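Putative glycosyl hydrolase (Parabacteroides distasonis, PDB 4QHZ) is a putative glycosyl hydrolase of the 3-keto-disaccharide hydrolase family that binds magnesium and probably cleaves glycosidic bonds. Local coordinates at residues 138-143 / 147-152. Numbering follows the deposited sequence.
Sequences PTYVNG and SIYKQS
Beside the magnesium site, Y140 and Y149 join two limbs of one loop through their phenol hydroxyls, the Y149 side chain lying about 6 Å from the metal at nearest atoms. Y140 OH and Y149 OH sit 2.6 Å apart, a hydrogen bond in which either may donate, and each oxygen meets the other ring at its edge, near the ring plane. The CB of Y149 points away from segment 138-143, but chi1 of -177°, which sets CG opposite the backbone N, carries the phenol back to Y140. The extended chain of K150 runs across Y140, CE 3.6 Å from Y140 CE2, while its CG sits above one face of the Y149 ring, toward the rim. On the backbone, K150 N donates to N142 O at 2.6 Å, bent to 138° at the hydrogen. A phenylalanine in place of Y140 would probably leave Y149 OH without this mate and the phenol of Y149 less firmly fixed in its turn. K150 NZ hydrogen-bonds to W210 O and forms a salt bridge with E24 of the second subunit, where N142 ND2 donates to S23 O and N142 OD1 accepts from F25 N. Both segments belong to the loop linking strands 127-131 and 165-177; S147 and Y149 hydrogen-bond through their backbones to Q130 and E128 of strand 127-131.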
loop_
_atom_site.group_PDB
_atom_site.type_symbol
_atom_site.label_atom_id
_atom_site.label_comp_id
_atom_site.label_asym_id
_atom_site.label_seq_id
_atom_site.Cartn_x
_atom_site.Cartn_y
_atom_site.Cartn_z
ATOM N N PRO C 138 8.814 -27.151 -18.404
ATOM C CA PRO C 138 7.719 -26.872 -17.472
ATOM C C PRO C 138 8.041 -27.297 -16.031
ATOM O O PRO C 138 8.845 -28.202 -15.805
ATOM C CB PRO C 138 6.549 -27.688 -18.034
ATOM C CG PRO C 138 7.163 -28.727 -18.898
ATOM C CD PRO C 138 8.469 -28.189 -19.391
ATOM N N THR C 139 7.430 -26.606 -15.077
ATOM C CA THR C 139 7.546 -26.938 -13.665
ATOM C C THR C 139 6.334 -26.342 -12.953
ATOM O O THR C 139 5.447 -25.783 -13.605
ATOM C CB THR C 139 8.869 -26.412 -13.063
ATOM O OG1 THR C 139 9.049 -26.927 -11.736
ATOM C CG2 THR C 139 8.894 -24.869 -13.024
ATOM N N TYR C 140 6.274 -26.459 -11.632
ATOM C CA TYR C 140 5.160 -25.831 -10.906
ATOM C C TYR C 140 5.329 -24.315 -10.982
ATOM O O TYR C 140 6.428 -23.787 -10.758
ATOM C CB TYR C 140 5.009 -26.337 -9.460
ATOM C CG TYR C 140 6.254 -26.486 -8.608
ATOM C CD1 TYR C 140 6.944 -27.689 -8.558
ATOM C CD2 TYR C 140 6.687 -25.448 -7.783
ATOM C CE1 TYR C 140 8.068 -27.845 -7.756
ATOM C CE2 TYR C 140 7.805 -25.595 -6.975
ATOM C CZ TYR C 140 8.487 -26.795 -6.959
ATOM O OH TYR C 140 9.583 -26.955 -6.155
ATOM N N VAL C 141 4.239 -23.633 -11.324
ATOM C CA VAL C 141 4.314 -22.235 -11.762
ATOM C C VAL C 141 4.666 -21.284 -10.626
ATOM O O VAL C 141 5.308 -20.261 -10.855
ATOM C CB VAL C 141 3.009 -21.762 -12.461
ATOM C CG1 VAL C 141 2.776 -22.568 -13.728
ATOM C CG2 VAL C 141 1.795 -21.843 -11.532
ATOM N N ASN C 142 4.259 -21.622 -9.404
ATOM C CA ASN C 142 4.609 -20.804 -8.240
ATOM C C ASN C 142 6.061 -21.002 -7.801
ATOM O O ASN C 142 6.512 -20.354 -6.865
ATOM C CB ASN C 142 3.634 -21.045 -7.065
ATOM C CG ASN C 142 3.643 -22.471 -6.562
ATOM O OD1 ASN C 142 3.787 -23.428 -7.340
ATOM N ND2 ASN C 142 3.504 -22.631 -5.254
ATOM N N GLY C 143 6.791 -21.894 -8.473
ATOM C CA GLY C 143 8.219 -22.081 -8.217
ATOM C C GLY C 143 9.096 -21.990 -9.454
ATOM O O GLY C 143 10.247 -22.436 -9.431
ATOM N N SER C 147 9.788 -16.409 -9.797
ATOM C CA SER C 147 8.815 -16.507 -8.729
ATOM C C SER C 147 9.453 -16.022 -7.443
ATOM O O SER C 147 10.679 -16.075 -7.297
ATOM C CB SER C 147 8.317 -17.953 -8.556
ATOM O OG SER C 147 9.355 -18.834 -8.149
ATOM N N ILE C 148 8.632 -15.503 -6.537
ATOM C CA ILE C 148 9.000 -15.460 -5.130
ATOM C C ILE C 148 8.623 -16.859 -4.658
ATOM O O ILE C 148 7.442 -17.197 -4.569
ATOM C CB ILE C 148 8.278 -14.357 -4.334
ATOM C CG1 ILE C 148 8.452 -12.988 -5.001
ATOM C CG2 ILE C 148 8.800 -14.302 -2.903
ATOM C CD1 ILE C 148 9.873 -12.667 -5.429
ATOM N N TYR C 149 9.644 -17.674 -4.404
ATOM C CA TYR C 149 9.510 -19.131 -4.441
ATOM C C TYR C 149 8.315 -19.654 -3.632
ATOM O O TYR C 149 8.248 -19.492 -2.409
ATOM C CB TYR C 149 10.808 -19.793 -3.976
ATOM C CG TYR C 149 10.779 -21.295 -4.062
ATOM C CD1 TYR C 149 10.795 -21.941 -5.292
ATOM C CD2 TYR C 149 10.724 -22.070 -2.912
ATOM C CE1 TYR C 149 10.766 -23.322 -5.378
ATOM C CE2 TYR C 149 10.694 -23.446 -2.987
ATOM C CZ TYR C 149 10.715 -24.066 -4.220
ATOM O OH TYR C 149 10.679 -25.432 -4.288
ATOM N N LYS C 150 7.378 -20.268 -4.362
ATOM C CA LYS C 150 6.156 -20.900 -3.822
ATOM C C LYS C 150 5.165 -19.935 -3.157
ATOM O O LYS C 150 4.298 -20.356 -2.392
ATOM C CB LYS C 150 6.514 -22.055 -2.865
ATOM C CG LYS C 150 6.963 -23.314 -3.589
ATOM C CD LYS C 150 6.965 -24.526 -2.674
ATOM C CE LYS C 150 7.196 -25.808 -3.454
ATOM N NZ LYS C 150 6.916 -27.018 -2.619
ATOM N N GLN C 151 5.289 -18.645 -3.457
ATOM C CA GLN C 151 4.356 -17.646 -2.947
ATOM C C GLN C 151 3.662 -16.912 -4.077
ATOM O O GLN C 151 2.442 -16.823 -4.091
ATOM C CB GLN C 151 5.075 -16.627 -2.070
ATOM C CG GLN C 151 5.565 -17.179 -0.747
ATOM C CD GLN C 151 6.287 -16.136 0.083
ATOM O OE1 GLN C 151 6.050 -14.933 -0.066
ATOM N NE2 GLN C 151 7.153 -16.588 0.979
ATOM N N SER C 152 4.458 -16.370 -5.002
ATOM C CA SER C 152 3.972 -15.477 -6.043
ATOM C C SER C 152 4.434 -15.928 -7.417
ATOM O O SER C 152 5.629 -15.938 -7.708
ATOM C CB SER C 152 4.457 -14.057 -5.778
ATOM O OG SER C 152 3.993 -13.600 -4.518
#